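Local coordinates for nucleoside-diphosphate-sugar epimerase (Pseudomonas aeruginosa, PDB 2X4G), which probably acts as an NAD-dependent epimerase or dehydratase on nucleoside-diphosphate sugars, though its own substrate and reaction remain unestablished, at residues M183-L188 with R196-I201. Residues are numbered along the deposited sequence; the frame is centred on the assembly and turned at random.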
ATOM      1  N   MET A 183     -13.005   1.681 -20.124  1.00 38.64           N
ATOM      2  CA  MET A 183     -12.445   2.826 -19.424  1.00 38.15           C
ATOM      3  C   MET A 183     -13.050   4.113 -20.020  1.00 37.22           C
ATOM      4  O   MET A 183     -12.825   4.420 -21.184  1.00 37.07           O
ATOM      5  CB  MET A 183     -10.924   2.822 -19.577  1.00 38.85           C
ATOM      6  CG  MET A 183     -10.178   3.708 -18.602  1.00 40.51           C
ATOM      7  SD  MET A 183      -8.498   4.094 -19.151  1.00 43.83           S
ATOM      8  CE  MET A 183      -7.991   5.248 -17.876  1.00 45.80           C
ATOM      9  N   VAL A 184     -13.826   4.840 -19.216  1.00 36.32           N
ATOM     10  CA  VAL A 184     -14.544   6.043 -19.649  1.00 35.33           C
ATOM     11  C   VAL A 184     -13.665   7.295 -19.578  1.00 35.42           C
ATOM     12  O   VAL A 184     -13.129   7.622 -18.534  1.00 36.23           O
ATOM     13  CB  VAL A 184     -15.797   6.259 -18.787  1.00 34.88           C
ATOM     14  CG1 VAL A 184     -16.558   7.501 -19.224  1.00 34.78           C
ATOM     15  CG2 VAL A 184     -16.704   5.021 -18.860  1.00 33.78           C
ATOM     16  N   LEU A 185     -13.518   8.001 -20.690  1.00 35.12           N
ATOM     17  CA  LEU A 185     -12.678   9.207 -20.735  1.00 34.92           C
ATOM     18  C   LEU A 185     -13.463  10.333 -21.398  1.00 34.53           C
ATOM     19  O   LEU A 185     -14.147  10.088 -22.405  1.00 34.08           O
ATOM     20  CB  LEU A 185     -11.393   8.944 -21.535  1.00 35.12           C
ATOM     21  CG  LEU A 185     -10.292   8.114 -20.870  1.00 35.36           C
ATOM     22  CD1 LEU A 185      -9.226   7.828 -21.893  1.00 35.68           C
ATOM     23  CD2 LEU A 185      -9.693   8.833 -19.667  1.00 35.14           C
ATOM     24  N   GLY A 186     -13.368  11.545 -20.846  1.00 34.11           N
ATOM     25  CA  GLY A 186     -14.065  12.682 -21.432  1.00 34.41           C
ATOM     26  C   GLY A 186     -14.108  13.903 -20.560  1.00 34.64           C
ATOM     27  O   GLY A 186     -13.363  14.024 -19.618  1.00 34.44           O
ATOM     28  N   GLU A 187     -14.994  14.828 -20.884  1.00 35.58           N
ATOM     29  CA  GLU A 187     -15.148  16.032 -20.056  1.00 36.60           C
ATOM     30  C   GLU A 187     -16.075  15.799 -18.848  1.00 36.52           C
ATOM     31  O   GLU A 187     -16.829  14.824 -18.786  1.00 36.44           O
ATOM     32  CB  GLU A 187     -15.633  17.205 -20.891  1.00 36.93           C
ATOM     33  CG  GLU A 187     -16.946  16.978 -21.602  1.00 39.44           C
ATOM     34  CD  GLU A 187     -17.392  18.176 -22.427  1.00 44.53           C
ATOM     35  OE1 GLU A 187     -16.652  19.184 -22.492  1.00 48.60           O
ATOM     36  OE2 GLU A 187     -18.481  18.103 -23.045  1.00 48.05           O
ATOM     37  N   LEU A 188     -16.003  16.708 -17.896  1.00 37.16           N
ATOM     38  CA  LEU A 188     -16.775  16.636 -16.659  1.00 38.08           C
ATOM     39  C   LEU A 188     -16.271  15.570 -15.685  1.00 38.89           C
ATOM     40  O   LEU A 188     -17.059  14.986 -14.996  1.00 39.63           O
ATOM     41  CB  LEU A 188     -18.280  16.447 -16.949  1.00 37.34           C
ATOM     42  CG  LEU A 188     -18.880  17.334 -18.060  1.00 36.70           C
ATOM     43  CD1 LEU A 188     -20.367  17.115 -18.220  1.00 35.49           C
ATOM     44  CD2 LEU A 188     -18.574  18.810 -17.848  1.00 34.33           C
ATOM     45  N   ARG A 196      -7.219  10.547 -14.576  1.00 42.86           N
ATOM     46  CA  ARG A 196      -5.943  10.856 -13.906  1.00 43.70           C
ATOM     47  C   ARG A 196      -4.756  10.526 -14.823  1.00 42.76           C
ATOM     48  O   ARG A 196      -3.670  11.064 -14.627  1.00 42.25           O
ATOM     49  CB  ARG A 196      -5.797  10.167 -12.525  1.00 44.88           C
ATOM     50  CG  ARG A 196      -6.138  11.118 -11.334  1.00 49.40           C
ATOM     51  CD  ARG A 196      -6.093  10.481  -9.898  1.00 54.69           C
ATOM     52  NE  ARG A 196      -7.342   9.788  -9.540  1.00 58.51           N
ATOM     53  CZ  ARG A 196      -7.561   9.101  -8.407  1.00 62.13           C
ATOM     54  NH1 ARG A 196      -6.617   8.998  -7.475  1.00 63.27           N
ATOM     55  NH2 ARG A 196      -8.742   8.504  -8.203  1.00 62.66           N
ATOM     56  N   VAL A 197      -4.974   9.657 -15.823  1.00 41.60           N
ATOM     57  CA  VAL A 197      -3.939   9.353 -16.810  1.00 41.49           C
ATOM     58  C   VAL A 197      -3.546  10.624 -17.504  1.00 40.82           C
ATOM     59  O   VAL A 197      -2.371  10.889 -17.702  1.00 40.95           O
ATOM     60  CB  VAL A 197      -4.382   8.424 -17.965  1.00 41.35           C
ATOM     61  CG1 VAL A 197      -3.150   7.733 -18.547  1.00 41.21           C
ATOM     62  CG2 VAL A 197      -5.364   7.404 -17.519  1.00 42.57           C
ATOM     63  N   ILE A 198      -4.562  11.396 -17.882  1.00 39.65           N
ATOM     64  CA  ILE A 198      -4.369  12.596 -18.667  1.00 38.94           C
ATOM     65  C   ILE A 198      -3.662  13.626 -17.839  1.00 39.61           C
ATOM     66  O   ILE A 198      -2.702  14.211 -18.288  1.00 39.68           O
ATOM     67  CB  ILE A 198      -5.700  13.153 -19.194  1.00 38.02           C
ATOM     68  CG1 ILE A 198      -6.231  12.255 -20.316  1.00 35.60           C
ATOM     69  CG2 ILE A 198      -5.512  14.563 -19.674  1.00 37.35           C
ATOM     70  CD1 ILE A 198      -7.712  12.377 -20.531  1.00 33.97           C
ATOM     71  N   THR A 199      -4.111  13.826 -16.609  1.00 40.02           N
ATOM     72  CA  THR A 199      -3.472  14.825 -15.752  1.00 40.97           C
ATOM     73  C   THR A 199      -2.096  14.371 -15.243  1.00 42.53           C
ATOM     74  O   THR A 199      -1.191  15.191 -15.129  1.00 43.65           O
ATOM     75  CB  THR A 199      -4.384  15.284 -14.601  1.00 40.73           C
ATOM     76  OG1 THR A 199      -4.643  14.199 -13.705  1.00 40.07           O
ATOM     77  CG2 THR A 199      -5.703  15.811 -15.157  1.00 39.47           C
ATOM     78  N   ALA A 200      -1.918  13.081 -14.963  1.00 43.24           N
ATOM     79  CA  ALA A 200      -0.614  12.600 -14.508  1.00 44.81           C
ATOM     80  C   ALA A 200       0.423  12.899 -15.583  1.00 46.59           C
ATOM     81  O   ALA A 200       1.450  13.551 -15.324  1.00 47.67           O
ATOM     82  CB  ALA A 200      -0.656  11.126 -14.195  1.00 44.49           C
ATOM     83  N   ILE A 201       0.136  12.457 -16.803  1.00 47.22           N
ATOM     84  CA  ILE A 201       1.002  12.743 -17.936  1.00 48.51           C
ATOM     85  C   ILE A 201       1.256  14.254 -18.062  1.00 50.33           C
ATOM     86  O   ILE A 201       2.392  14.695 -17.986  1.00 52.00           O
ATOM     87  CB  ILE A 201       0.405  12.183 -19.226  1.00 47.61           C
ATOM     88  CG1 ILE A 201       0.502  10.653 -19.213  1.00 46.59           C
ATOM     89  CG2 ILE A 201       1.136  12.729 -20.431  1.00 48.79           C
ATOM     90  CD1 ILE A 201      -0.134   9.991 -20.386  1.00 43.52           C
TER
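The carbonyl O of Arg196 accepts two bonds in the first turn of the helix that carries Val197 and Ile198 against Met183 and Leu185. Ala200 N reaches it at 2.7 Å, and Thr199 OG1 adds a weak bond at 3.4 Å. Across the contact there is no hydrogen bond; four apolar side chains make it. Met183 has CG anti to its backbone N (chi1 -164°), and the chain beyond stays extended. This carries its terminal methyl CE across to the CG2 branch of Val197, 3.4 Å away. Leu185 and Ile198 meet by single methyls, with Leu185 CD2 4.2 Å from Ile198 CD1. Their backbones stay well apart, at 9.2 Å from Leu185 CA to Ile198 CA, so the side chains bridge the gap. In related epimerases, the chain after this strand commonly helps build the substrate site. The seven-residue link between the segments holds Thr194, whose OG1 is hydrogen-bonded to Val184 O. Strand 176-185 pairs here with strand 213-218. The contact thus packs the end of a Rossmann-sheet strand on helix 196-202, with Met206 beside Val197 and Phe334 of helix 323-336 against Ile198.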